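Local coordinates for EGF family domain-containing protein (Toxoplasma gondii, PDB 4Z80) that binds a peptide of the rhoptry neck protein RON2L1 and, as an AMA4 surface protein, probably takes part in forming the moving junction during host-cell invasion, at residues G93-Y98 with T342-R347; G251-S256 with T336-E341; K362-M367 with C436-P441. All blocks are in the same frame, centred on the assembly; numbering follows the deposited sequence.

Contact 1: residues G93-Y98 with T342-R347; sequences GACPNY and TKCPPR
One covalent link, one water bridge and one aromatic contact join residues 93-98 to residues 342-347. No direct hydrogen bond crosses between them. The two backbones run nearly parallel, with end-to-end directions 9° apart.

The covalent link is the disulfide between Cys95 and Cys344. In each, SG sits anti to the carbonyl carbon, beside the backbone N. Cys95 SG and Cys344 SG are 2.1 Å apart. The chi3 of -76° gives the bridge a left-handed twist. Cys344 is the first residue to leave the helix 340-343, so the bond holds the chain just where it unwinds. Pro96 CD lies loosely against the bridge, 4.4 Å from Cys344 SG.

Polar contact goes through one water. It donates to Pro96 O at 2.8 Å and to Pro345 O at 2.8 Å, and so satisfies a carbonyl on each side.

The aromatic contact lies further along the chain. Arg347 covers one face of the Tyr98 ring with its backbone and the root of its side chain. Its CA stands 3.5 Å from Tyr98 CG, toward the rim. Its CB makes a CH-pi contact, 3.8 Å from the ring centroid. The guanidinium turns away, and its NH1 bonds to Ser327 O. At the ring edge, Pro345 O comes within 3.5 Å of Tyr98 CE2.

Tyr98 lies on an edge strand of the antiparallel sheet that continues through strand 329-332. The disulfide ties the loop before strand 97-98 to the extended chain that leaves helix 340-343, within the disulfide-rich, PAN-related ectodomain of an AMA protein.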
ATOM      1  N   GLY A  93      -5.854   0.353  -7.228  1.00 12.68           N
ATOM      2  CA  GLY A  93      -7.057   0.805  -6.552  1.00 11.55           C
ATOM      3  C   GLY A  93      -6.830   2.196  -5.998  1.00 11.24           C
ATOM      4  O   GLY A  93      -6.016   2.379  -5.100  1.00 14.11           O
ATOM      5  N   ALA A  94      -7.553   3.175  -6.523  1.00 10.99           N
ATOM      6  CA  ALA A  94      -7.283   4.576  -6.189  1.00 11.42           C
ATOM      7  C   ALA A  94      -7.678   5.009  -4.779  1.00 11.47           C
ATOM      8  O   ALA A  94      -7.157   6.012  -4.297  1.00 11.27           O
ATOM      9  CB  ALA A  94      -7.973   5.480  -7.193  1.00 11.09           C
ATOM     10  N   CYS A  95      -8.588   4.292  -4.129  1.00 11.81           N
ATOM     11  CA  CYS A  95      -9.029   4.659  -2.781  1.00 10.07           C
ATOM     12  C   CYS A  95      -8.211   3.954  -1.713  1.00 12.67           C
ATOM     13  O   CYS A  95      -7.996   2.750  -1.797  1.00 12.57           O
ATOM     14  CB  CYS A  95     -10.505   4.321  -2.571  1.00 11.72           C
ATOM     15  SG  CYS A  95     -11.639   5.282  -3.595  1.00 14.75           S
ATOM     16  N   PRO A  96      -7.784   4.692  -0.674  1.00 10.60           N
ATOM     17  CA  PRO A  96      -7.187   4.036   0.488  1.00 10.78           C
ATOM     18  C   PRO A  96      -8.151   3.030   1.109  1.00 10.97           C
ATOM     19  O   PRO A  96      -9.357   3.279   1.188  1.00 11.78           O
ATOM     20  CB  PRO A  96      -6.912   5.194   1.448  1.00 12.79           C
ATOM     21  CG  PRO A  96      -6.843   6.394   0.581  1.00 11.77           C
ATOM     22  CD  PRO A  96      -7.804   6.159  -0.526  1.00 10.81           C
ATOM     23  N   ASN A  97      -7.610   1.897   1.539  1.00 11.17           N
ATOM     24  CA  ASN A  97      -8.435   0.812   2.043  1.00 11.22           C
ATOM     25  C   ASN A  97      -8.209   0.682   3.537  1.00 10.72           C
ATOM     26  O   ASN A  97      -7.199   0.155   3.983  1.00 10.94           O
ATOM     27  CB  ASN A  97      -8.102  -0.483   1.305  1.00  9.86           C
ATOM     28  CG  ASN A  97      -9.190  -1.514   1.426  1.00 11.43           C
ATOM     29  OD1 ASN A  97      -9.918  -1.557   2.411  1.00 12.38           O
ATOM     30  ND2 ASN A  97      -9.309  -2.365   0.409  1.00 11.48           N
ATOM     31  N   TYR A  98      -9.142   1.228   4.305  1.00 10.93           N
ATOM     32  CA  TYR A  98      -8.961   1.324   5.746  1.00 10.78           C
ATOM     33  C   TYR A  98      -9.169  -0.014   6.447  1.00 12.44           C
ATOM     34  O   TYR A  98     -10.171  -0.710   6.230  1.00 12.28           O
ATOM     35  CB  TYR A  98      -9.897   2.394   6.318  1.00  9.74           C
ATOM     36  CG  TYR A  98      -9.565   3.773   5.782  1.00 10.87           C
ATOM     37  CD1 TYR A  98      -8.509   4.500   6.308  1.00 12.74           C
ATOM     38  CD2 TYR A  98     -10.292   4.337   4.739  1.00 11.47           C
ATOM     39  CE1 TYR A  98      -8.185   5.750   5.816  1.00 11.73           C
ATOM     40  CE2 TYR A  98      -9.974   5.590   4.246  1.00 12.95           C
ATOM     41  CZ  TYR A  98      -8.918   6.285   4.790  1.00 13.19           C
ATOM     42  OH  TYR A  98      -8.604   7.530   4.294  1.00 14.29           O
ATOM     43  N   THR A 342     -13.012  13.191  -1.076  1.00 12.95           N
ATOM     44  CA  THR A 342     -14.335  13.482  -1.617  1.00 13.93           C
ATOM     45  C   THR A 342     -14.801  12.430  -2.613  1.00 12.81           C
ATOM     46  O   THR A 342     -15.936  12.482  -3.070  1.00 15.25           O
ATOM     47  CB  THR A 342     -14.385  14.868  -2.314  1.00 17.14           C
ATOM     48  OG1 THR A 342     -13.407  14.932  -3.360  1.00 17.55           O
ATOM     49  CG2 THR A 342     -14.129  15.974  -1.306  1.00 17.97           C
ATOM     50  N   LYS A 343     -13.933  11.473  -2.933  1.00 12.21           N
ATOM     51  CA  LYS A 343     -14.233  10.448  -3.937  1.00 11.73           C
ATOM     52  C   LYS A 343     -14.281   9.039  -3.357  1.00 14.43           C
ATOM     53  O   LYS A 343     -14.725   8.105  -4.036  1.00 13.86           O
ATOM     54  CB  LYS A 343     -13.199  10.491  -5.069  1.00 13.36           C
ATOM     55  CG  LYS A 343     -13.349  11.677  -6.006  1.00 14.92           C
ATOM     56  CD  LYS A 343     -14.545  11.502  -6.936  1.00 18.53           C
ATOM     57  CE  LYS A 343     -14.694  12.662  -7.887  1.00 24.29           C
ATOM     58  NZ  LYS A 343     -15.873  12.456  -8.779  1.00 22.38           N
ATOM     59  N   CYS A 344     -13.826   8.888  -2.116  1.00 12.37           N
ATOM     60  CA  CYS A 344     -13.690   7.574  -1.481  1.00 11.01           C
ATOM     61  C   CYS A 344     -14.292   7.574  -0.085  1.00 13.53           C
ATOM     62  O   CYS A 344     -14.421   8.629   0.531  1.00 13.38           O
ATOM     63  CB  CYS A 344     -12.220   7.168  -1.388  1.00 12.36           C
ATOM     64  SG  CYS A 344     -11.331   7.201  -2.932  1.00 14.08           S
ATOM     65  N   PRO A 345     -14.638   6.385   0.436  1.00 11.28           N
ATOM     66  CA  PRO A 345     -15.207   6.353   1.782  1.00 12.68           C
ATOM     67  C   PRO A 345     -14.191   6.704   2.865  1.00 12.29           C
ATOM     68  O   PRO A 345     -12.990   6.473   2.706  1.00 12.48           O
ATOM     69  CB  PRO A 345     -15.679   4.896   1.932  1.00 15.05           C
ATOM     70  CG  PRO A 345     -15.751   4.370   0.545  1.00 13.48           C
ATOM     71  CD  PRO A 345     -14.676   5.055  -0.204  1.00 12.44           C
ATOM     72  N   PRO A 346     -14.673   7.257   3.978  1.00 12.53           N
ATOM     73  CA  PRO A 346     -13.809   7.541   5.122  1.00 14.60           C
ATOM     74  C   PRO A 346     -13.461   6.270   5.891  1.00 13.18           C
ATOM     75  O   PRO A 346     -13.992   5.191   5.619  1.00 14.09           O
ATOM     76  CB  PRO A 346     -14.669   8.479   5.960  1.00 14.02           C
ATOM     77  CG  PRO A 346     -16.045   7.964   5.727  1.00 15.35           C
ATOM     78  CD  PRO A 346     -16.080   7.580   4.272  1.00 13.39           C
ATOM     79  N   ARG A 347     -12.566   6.413   6.854  1.00 12.38           N
ATOM     80  CA  ARG A 347     -12.097   5.297   7.655  1.00 13.40           C
ATOM     81  C   ARG A 347     -13.187   4.669   8.502  1.00 12.60           C
ATOM     82  O   ARG A 347     -13.273   3.446   8.606  1.00 12.05           O
ATOM     83  CB  ARG A 347     -10.957   5.768   8.556  1.00 13.73           C
ATOM     84  CG  ARG A 347     -10.360   4.702   9.439  1.00 15.04           C
ATOM     85  CD  ARG A 347      -9.175   5.251  10.196  1.00 21.55           C
ATOM     86  NE  ARG A 347      -9.628   6.120  11.266  1.00 23.03           N
ATOM     87  CZ  ARG A 347      -9.661   5.792  12.553  1.00 24.94           C
ATOM     88  NH1 ARG A 347      -9.240   4.608  12.973  1.00 26.12           N
ATOM     89  NH2 ARG A 347     -10.111   6.671  13.433  1.00 27.61           N
TER
HETATM   90  O   HOH W   1     -10.990   5.570   0.977  1.00 16.48           O

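Contact 2: residues G251-S256 with T336-E341; sequences GPFECS and TRPDHE
Phe253 has the most surface buried here, and its ring lies against the turn of residues 336-341. With CG anti to the backbone N (chi1 173°), the ring reaches out from the first turn of helix 252-262. Pro338 lies over one face. Its CA makes a CH-pi contact 3.8 Å from the ring centroid, and its CB touches Phe253 CZ at 3.5 Å. At the ring edge Thr336 O approaches Phe253 CE1 at 3.3 Å. This buried carbonyl has no hydrogen-bond partner in the model. Tyr45 adds an edge-to-face contact from strand 43-51.

The bend is a type I beta turn from Arg337 to His340, which leads into helix 340-343. On its far side Arg337 grips Asp339 side-on, with NE 2.7 Å from OD1 and NH2 bonded to OD2. The contact thus packs the start of one helix against the turn before another, inside the region related to apical membrane antigen 1.

Thr336 is the second large contributor. Its CB meets Ser256 OG at 3.6 Å, while its OG1 bonds to Thr333 O. Ser256 OG turns back to donate to Phe253 O at 2.6 Å.

His340 takes the crowded chi1 position (69°), which brings NE2 3.7 Å from Phe253 CB. A water in the plane of the imidazole joins NE2 to Phe253 N and Glu254 OE1. It accepts from Phe253 N and donates to the carboxylate.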
ATOM      1  N   GLY A 251      -0.897  11.852   5.696  1.00 17.03           N
ATOM      2  CA  GLY A 251      -2.064  11.029   5.444  1.00 15.38           C
ATOM      3  C   GLY A 251      -1.769   9.984   4.396  1.00 14.99           C
ATOM      4  O   GLY A 251      -0.673   9.943   3.851  1.00 14.87           O
ATOM      5  N   PRO A 252      -2.756   9.128   4.106  1.00 13.54           N
ATOM      6  CA  PRO A 252      -2.518   8.032   3.160  1.00 14.44           C
ATOM      7  C   PRO A 252      -2.105   8.497   1.765  1.00 13.66           C
ATOM      8  O   PRO A 252      -1.290   7.820   1.150  1.00 14.54           O
ATOM      9  CB  PRO A 252      -3.861   7.292   3.121  1.00 17.52           C
ATOM     10  CG  PRO A 252      -4.837   8.125   3.865  1.00 19.19           C
ATOM     11  CD  PRO A 252      -4.064   9.024   4.772  1.00 16.21           C
ATOM     12  N   PHE A 253      -2.628   9.607   1.252  1.00 14.83           N
ATOM     13  CA  PHE A 253      -2.213  10.028  -0.080  1.00 13.79           C
ATOM     14  C   PHE A 253      -0.741  10.444  -0.100  1.00 14.18           C
ATOM     15  O   PHE A 253      -0.010  10.123  -1.038  1.00 14.21           O
ATOM     16  CB  PHE A 253      -3.074  11.171  -0.610  1.00 17.72           C
ATOM     17  CG  PHE A 253      -2.566  11.734  -1.906  1.00 16.80           C
ATOM     18  CD1 PHE A 253      -2.585  10.972  -3.064  1.00 16.38           C
ATOM     19  CD2 PHE A 253      -2.020  13.007  -1.957  1.00 17.92           C
ATOM     20  CE1 PHE A 253      -2.094  11.471  -4.245  1.00 14.36           C
ATOM     21  CE2 PHE A 253      -1.530  13.515  -3.142  1.00 19.87           C
ATOM     22  CZ  PHE A 253      -1.561  12.748  -4.290  1.00 18.69           C
ATOM     23  N   GLU A 254      -0.297  11.157   0.929  1.00 15.48           N
ATOM     24  CA  GLU A 254       1.104  11.536   1.003  1.00 16.04           C
ATOM     25  C   GLU A 254       1.997  10.294   1.079  1.00 14.96           C
ATOM     26  O   GLU A 254       3.089  10.269   0.524  1.00 15.82           O
ATOM     27  CB  GLU A 254       1.333  12.458   2.197  1.00 16.51           C
ATOM     28  CG  GLU A 254       0.713  13.851   2.015  1.00 23.68           C
ATOM     29  CD  GLU A 254      -0.801  13.885   2.207  1.00 28.11           C
ATOM     30  OE1 GLU A 254      -1.372  12.928   2.774  1.00 21.05           O
ATOM     31  OE2 GLU A 254      -1.424  14.886   1.787  1.00 32.95           O
ATOM     32  N   CYS A 255       1.506   9.246   1.731  1.00 14.71           N
ATOM     33  CA  CYS A 255       2.239   7.988   1.790  1.00 14.99           C
ATOM     34  C   CYS A 255       2.393   7.400   0.383  1.00 14.49           C
ATOM     35  O   CYS A 255       3.463   6.899   0.029  1.00 14.74           O
ATOM     36  CB  CYS A 255       1.519   7.021   2.731  1.00 17.56           C
ATOM     37  SG  CYS A 255       2.384   5.466   3.031  1.00 19.32           S
ATOM     38  N   SER A 256       1.342   7.477  -0.435  1.00 12.40           N
ATOM     39  CA  SER A 256       1.430   6.989  -1.820  1.00 13.10           C
ATOM     40  C   SER A 256       2.484   7.766  -2.624  1.00 13.96           C
ATOM     41  O   SER A 256       3.136   7.197  -3.502  1.00 13.84           O
ATOM     42  CB  SER A 256       0.065   7.058  -2.527  1.00 15.52           C
ATOM     43  OG  SER A 256      -0.283   8.374  -2.943  1.00 14.54           O
ATOM     44  N   THR A 336      -2.824   6.275  -5.620  1.00 12.59           N
ATOM     45  CA  THR A 336      -3.941   6.769  -4.835  1.00 11.49           C
ATOM     46  C   THR A 336      -4.403   8.111  -5.404  1.00 12.09           C
ATOM     47  O   THR A 336      -3.568   8.951  -5.748  1.00 14.18           O
ATOM     48  CB  THR A 336      -3.529   6.910  -3.364  1.00 13.21           C
ATOM     49  OG1 THR A 336      -3.243   5.608  -2.826  1.00 12.93           O
ATOM     50  CG2 THR A 336      -4.620   7.560  -2.529  1.00 12.69           C
ATOM     51  N   ARG A 337      -5.712   8.321  -5.505  1.00 11.54           N
ATOM     52  CA  ARG A 337      -6.226   9.544  -6.119  1.00 12.05           C
ATOM     53  C   ARG A 337      -6.160  10.689  -5.098  1.00 11.75           C
ATOM     54  O   ARG A 337      -6.458  10.507  -3.920  1.00 12.88           O
ATOM     55  CB  ARG A 337      -7.649   9.342  -6.672  1.00 12.43           C
ATOM     56  CG  ARG A 337      -8.728   8.856  -5.691  1.00 12.34           C
ATOM     57  CD  ARG A 337     -10.029   8.530  -6.431  1.00 12.99           C
ATOM     58  NE  ARG A 337     -10.473   9.673  -7.233  1.00 13.31           N
ATOM     59  CZ  ARG A 337     -11.230   9.609  -8.322  1.00 14.57           C
ATOM     60  NH1 ARG A 337     -11.682   8.449  -8.787  1.00 13.94           N
ATOM     61  NH2 ARG A 337     -11.546  10.728  -8.955  1.00 15.06           N
ATOM     62  N   PRO A 338      -5.719  11.869  -5.551  1.00 13.77           N
ATOM     63  CA  PRO A 338      -5.460  12.981  -4.633  1.00 15.48           C
ATOM     64  C   PRO A 338      -6.737  13.622  -4.105  1.00 16.38           C
ATOM     65  O   PRO A 338      -6.689  14.385  -3.132  1.00 17.09           O
ATOM     66  CB  PRO A 338      -4.660  13.963  -5.500  1.00 15.57           C
ATOM     67  CG  PRO A 338      -5.066  13.670  -6.879  1.00 19.69           C
ATOM     68  CD  PRO A 338      -5.312  12.185  -6.928  1.00 14.90           C
ATOM     69  N   ASP A 339      -7.862  13.301  -4.736  1.00 14.02           N
ATOM     70  CA  ASP A 339      -9.171  13.785  -4.309  1.00 13.03           C
ATOM     71  C   ASP A 339      -9.906  12.711  -3.494  1.00 12.10           C
ATOM     72  O   ASP A 339     -11.127  12.706  -3.432  1.00 13.48           O
ATOM     73  CB  ASP A 339     -10.016  14.203  -5.527  1.00 13.98           C
ATOM     74  CG  ASP A 339     -10.085  13.122  -6.594  1.00 14.15           C
ATOM     75  OD1 ASP A 339      -9.493  12.039  -6.390  1.00 14.77           O
ATOM     76  OD2 ASP A 339     -10.738  13.348  -7.631  1.00 15.86           O
ATOM     77  N   HIS A 340      -9.165  11.815  -2.848  1.00 13.99           N
ATOM     78  CA  HIS A 340      -9.798  10.656  -2.223  1.00 13.65           C
ATOM     79  C   HIS A 340     -10.757  11.030  -1.093  1.00 14.32           C
ATOM     80  O   HIS A 340     -11.726  10.320  -0.846  1.00 14.77           O
ATOM     81  CB  HIS A 340      -8.733   9.658  -1.719  1.00 14.52           C
ATOM     82  CG  HIS A 340      -7.926  10.149  -0.557  1.00 14.32           C
ATOM     83  ND1 HIS A 340      -8.275   9.901   0.755  1.00 16.51           N
ATOM     84  CD2 HIS A 340      -6.788  10.883  -0.510  1.00 15.75           C
ATOM     85  CE1 HIS A 340      -7.382  10.453   1.558  1.00 19.11           C
ATOM     86  NE2 HIS A 340      -6.470  11.056   0.816  1.00 19.78           N
ATOM     87  N   GLU A 341     -10.525  12.144  -0.407  1.00 14.52           N
ATOM     88  CA  GLU A 341     -11.438  12.531   0.666  1.00 16.48           C
ATOM     89  C   GLU A 341     -12.859  12.769   0.176  1.00 17.34           C
ATOM     90  O   GLU A 341     -13.812  12.559   0.930  1.00 16.76           O
ATOM     91  CB  GLU A 341     -10.937  13.784   1.374  1.00 19.08           C
ATOM     92  CG  GLU A 341      -9.654  13.553   2.139  1.00 24.91           C
ATOM     93  CD  GLU A 341      -8.417  13.794   1.303  1.00 28.55           C
ATOM     94  OE1 GLU A 341      -8.526  13.876   0.055  1.00 29.39           O
ATOM     95  OE2 GLU A 341      -7.328  13.915   1.906  1.00 40.06           O
TER
HETATM   96  O   HOH W   2      -4.254  11.688   2.581  1.00 20.70           O

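Contact 3: residues K362-M367 with C436-P441; sequences KYCKPM and CLIHSP
Two strands cross almost at a right angle here, at 83°, with their axes 6.7 Å apart at closest approach. No hydrogen bond joins residues 362-367 to residues 436-441; each strand pairs instead with strand 353-359, which lies between them. Side chains make the contact.

The first filler is the disulfide of Cys364 and Cys436. Cys364 sends SG out anti to its backbone N (chi1 -168°). Cys436 holds SG in the crowded position between its backbone N and carbonyl carbon. Cys364 SG and Cys436 SG are 2.1 Å apart, with a chi3 of 94°, close to a right angle and right-handed. Cys364 SG also packs against the backbone of the other strand, 3.7 Å from Leu437 N.

Both strands belong to one antiparallel three-stranded sheet, as its outer strands. Lys365 pairs with Val357 and Cys436 with Gly356 through backbone hydrogen bonds. Cys364 also bonds through its backbone to Pro467 and Asp469. The disulfide therefore ties edge to edge past the middle strand. The sheet is probably part of the PAN-like second domain of this AMA protein.

Ile438 is the main bump. Two residues on from Cys436, it points to the same side of its strand. Its CG1 lies against the cysteine bridge, 3.7 Å from Cys364 SG. Its tip reaches further and settles in a shallow hollow made by the backbone of residues 364-366 and the Pro366 ring. There Ile438 CD1 rests 3.6 Å from Cys364 O. Ile438 CD1 also meets Pro366 CD at 3.7 Å, and the two side chains cross obliquely. Lys365 lends only its backbone to this hollow, because its CB points away from Ile438. A glycerol molecule, probably from the crystallisation liquor, lies about 4 Å from the Pro366 side chain.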
ATOM      1  N   LYS A 362     -37.606  14.033  -1.804  1.00 24.39           N
ATOM      2  CA  LYS A 362     -37.126  14.477  -0.494  1.00 26.39           C
ATOM      3  C   LYS A 362     -37.188  13.381   0.569  1.00 23.15           C
ATOM      4  O   LYS A 362     -37.081  13.663   1.761  1.00 23.99           O
ATOM      5  CB  LYS A 362     -37.925  15.707  -0.035  1.00 32.32           C
ATOM      6  CG  LYS A 362     -39.295  15.839  -0.679  1.00 42.73           C
ATOM      7  CD  LYS A 362     -40.113  16.965  -0.048  1.00 45.57           C
ATOM      8  CE  LYS A 362     -40.669  16.563   1.312  1.00 45.98           C
ATOM      9  NZ  LYS A 362     -41.775  17.462   1.743  1.00 51.69           N
ATOM     10  N   TYR A 363     -37.332  12.131   0.134  1.00 24.26           N
ATOM     11  CA  TYR A 363     -37.324  10.997   1.054  1.00 20.23           C
ATOM     12  C   TYR A 363     -36.267   9.996   0.624  1.00 17.90           C
ATOM     13  O   TYR A 363     -35.680  10.117  -0.450  1.00 17.30           O
ATOM     14  CB  TYR A 363     -38.699  10.338   1.124  1.00 21.42           C
ATOM     15  CG  TYR A 363     -39.768  11.284   1.629  1.00 25.58           C
ATOM     16  CD1 TYR A 363     -40.026  11.398   2.985  1.00 30.48           C
ATOM     17  CD2 TYR A 363     -40.497  12.077   0.752  1.00 32.71           C
ATOM     18  CE1 TYR A 363     -40.990  12.269   3.459  1.00 30.63           C
ATOM     19  CE2 TYR A 363     -41.466  12.952   1.220  1.00 33.69           C
ATOM     20  CZ  TYR A 363     -41.703  13.042   2.575  1.00 31.08           C
ATOM     21  OH  TYR A 363     -42.661  13.907   3.057  1.00 41.02           O
ATOM     22  N   CYS A 364     -36.013   9.033   1.500  1.00 18.60           N
ATOM     23  CA  CYS A 364     -35.017   8.003   1.262  1.00 18.44           C
ATOM     24  C   CYS A 364     -35.680   6.662   1.529  1.00 18.49           C
ATOM     25  O   CYS A 364     -36.399   6.513   2.510  1.00 18.89           O
ATOM     26  CB  CYS A 364     -33.795   8.216   2.166  1.00 18.71           C
ATOM     27  SG  CYS A 364     -32.329   7.217   1.761  1.00 19.90           S
ATOM     28  N   LYS A 365     -35.477   5.701   0.635  1.00 16.61           N
ATOM     29  CA  LYS A 365     -35.927   4.339   0.882  1.00 21.16           C
ATOM     30  C   LYS A 365     -34.714   3.416   0.926  1.00 16.91           C
ATOM     31  O   LYS A 365     -33.721   3.653   0.232  1.00 16.02           O
ATOM     32  CB  LYS A 365     -36.928   3.887  -0.186  1.00 20.88           C
ATOM     33  CG  LYS A 365     -36.398   3.916  -1.606  1.00 22.16           C
ATOM     34  CD  LYS A 365     -37.468   3.481  -2.607  1.00 25.83           C
ATOM     35  CE  LYS A 365     -36.951   3.539  -4.030  1.00 28.99           C
ATOM     36  NZ  LYS A 365     -38.013   3.185  -5.018  1.00 41.37           N
ATOM     37  N   PRO A 366     -34.777   2.376   1.768  1.00 17.08           N
ATOM     38  CA  PRO A 366     -33.609   1.504   1.862  1.00 17.17           C
ATOM     39  C   PRO A 366     -33.341   0.818   0.541  1.00 19.57           C
ATOM     40  O   PRO A 366     -34.261   0.556  -0.245  1.00 18.17           O
ATOM     41  CB  PRO A 366     -33.992   0.503   2.958  1.00 17.24           C
ATOM     42  CG  PRO A 366     -35.471   0.569   3.048  1.00 26.03           C
ATOM     43  CD  PRO A 366     -35.842   1.972   2.701  1.00 19.97           C
ATOM     44  N   MET A 367     -32.071   0.554   0.286  1.00 18.13           N
ATOM     45  CA  MET A 367     -31.693  -0.164  -0.910  1.00 18.20           C
ATOM     46  C   MET A 367     -32.220  -1.592  -0.794  1.00 15.97           C
ATOM     47  O   MET A 367     -32.560  -2.047   0.298  1.00 17.16           O
ATOM     48  CB  MET A 367     -30.173  -0.137  -1.093  1.00 17.64           C
ATOM     49  CG  MET A 367     -29.582   1.279  -1.099  1.00 18.86           C
ATOM     50  SD  MET A 367     -28.031   1.443  -2.010  1.00 20.68           S
ATOM     51  CE  MET A 367     -26.928   0.446  -1.026  1.00 18.33           C
ATOM     52  N   CYS A 436     -28.535   8.266  -0.523  1.00 14.48           N
ATOM     53  CA  CYS A 436     -28.937   8.912   0.716  1.00 14.31           C
ATOM     54  C   CYS A 436     -28.840   7.945   1.882  1.00 16.15           C
ATOM     55  O   CYS A 436     -28.567   6.759   1.701  1.00 15.03           O
ATOM     56  CB  CYS A 436     -30.366   9.461   0.612  1.00 17.84           C
ATOM     57  SG  CYS A 436     -31.634   8.232   0.109  1.00 19.95           S
ATOM     58  N   LEU A 437     -29.052   8.472   3.082  1.00 14.84           N
ATOM     59  CA  LEU A 437     -29.018   7.685   4.303  1.00 13.56           C
ATOM     60  C   LEU A 437     -30.270   7.937   5.131  1.00 17.03           C
ATOM     61  O   LEU A 437     -30.821   9.041   5.129  1.00 16.26           O
ATOM     62  CB  LEU A 437     -27.767   8.018   5.122  1.00 14.91           C
ATOM     63  CG  LEU A 437     -26.437   7.686   4.450  1.00 16.59           C
ATOM     64  CD1 LEU A 437     -25.292   8.387   5.166  1.00 15.27           C
ATOM     65  CD2 LEU A 437     -26.216   6.185   4.428  1.00 15.25           C
ATOM     66  N   ILE A 438     -30.718   6.900   5.827  1.00 15.12           N
ATOM     67  CA  ILE A 438     -31.853   6.983   6.737  1.00 15.34           C
ATOM     68  C   ILE A 438     -31.342   6.823   8.155  1.00 14.53           C
ATOM     69  O   ILE A 438     -30.614   5.881   8.437  1.00 14.92           O
ATOM     70  CB  ILE A 438     -32.896   5.875   6.459  1.00 17.01           C
ATOM     71  CG1 ILE A 438     -33.411   5.958   5.025  1.00 20.50           C
ATOM     72  CG2 ILE A 438     -34.054   5.945   7.451  1.00 19.62           C
ATOM     73  CD1 ILE A 438     -34.146   4.702   4.580  1.00 21.18           C
ATOM     74  N   HIS A 439     -31.733   7.718   9.057  1.00 15.33           N
ATOM     75  CA  HIS A 439     -31.323   7.592  10.447  1.00 16.05           C
ATOM     76  C   HIS A 439     -32.072   6.472  11.153  1.00 15.43           C
ATOM     77  O   HIS A 439     -33.276   6.289  10.954  1.00 20.10           O
ATOM     78  CB  HIS A 439     -31.554   8.901  11.206  1.00 19.52           C
ATOM     79  CG  HIS A 439     -31.039   8.872  12.610  1.00 24.49           C
ATOM     80  ND1 HIS A 439     -31.832   8.536  13.687  1.00 30.96           N
ATOM     81  CD2 HIS A 439     -29.803   9.110  13.111  1.00 23.10           C
ATOM     82  CE1 HIS A 439     -31.109   8.580  14.793  1.00 28.70           C
ATOM     83  NE2 HIS A 439     -29.875   8.931  14.470  1.00 29.45           N
ATOM     84  N   SER A 440     -31.355   5.729  11.986  1.00 15.37           N
ATOM     85  CA  SER A 440     -31.967   4.735  12.846  1.00 16.01           C
ATOM     86  C   SER A 440     -31.139   4.519  14.095  1.00 15.34           C
ATOM     87  O   SER A 440     -29.907   4.511  14.041  1.00 18.69           O
ATOM     88  CB  SER A 440     -32.132   3.404  12.121  1.00 19.72           C
ATOM     89  OG  SER A 440     -32.500   2.392  13.046  1.00 19.58           O
ATOM     90  N   PRO A 441     -31.803   4.312  15.235  1.00 15.08           N
ATOM     91  CA  PRO A 441     -31.004   4.068  16.436  1.00 18.10           C
ATOM     92  C   PRO A 441     -30.238   2.747  16.423  1.00 15.08           C
ATOM     93  O   PRO A 441     -29.212   2.664  17.082  1.00 16.41           O
ATOM     94  CB  PRO A 441     -32.047   4.068  17.558  1.00 21.07           C
ATOM     95  CG  PRO A 441     -33.348   3.796  16.894  1.00 25.45           C
ATOM     96  CD  PRO A 441     -33.246   4.394  15.528  1.00 19.99           C
TER

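Overall arrangement
Contacts 1 and 2 are neighbours, with centres 8 Å apart, and both use helix 340-343. Along the chain, contact 2 is nested inside the loop closed by contact 1. They touch directly: Ala94 O is 3.0 Å from Arg337 N, a probable hydrogen bond, and Pro96 CG packs on His340 ND1. Each centre is about 11 Å from the chain centre. Contact 3 stands apart, 32 Å from that centre. It follows the other two in series, with its centre 22 Å from contact 1 and 30 Å from contact 2, and it touches neither. The second protein chain, presumably the RON2L1 peptide, touches none of the segments.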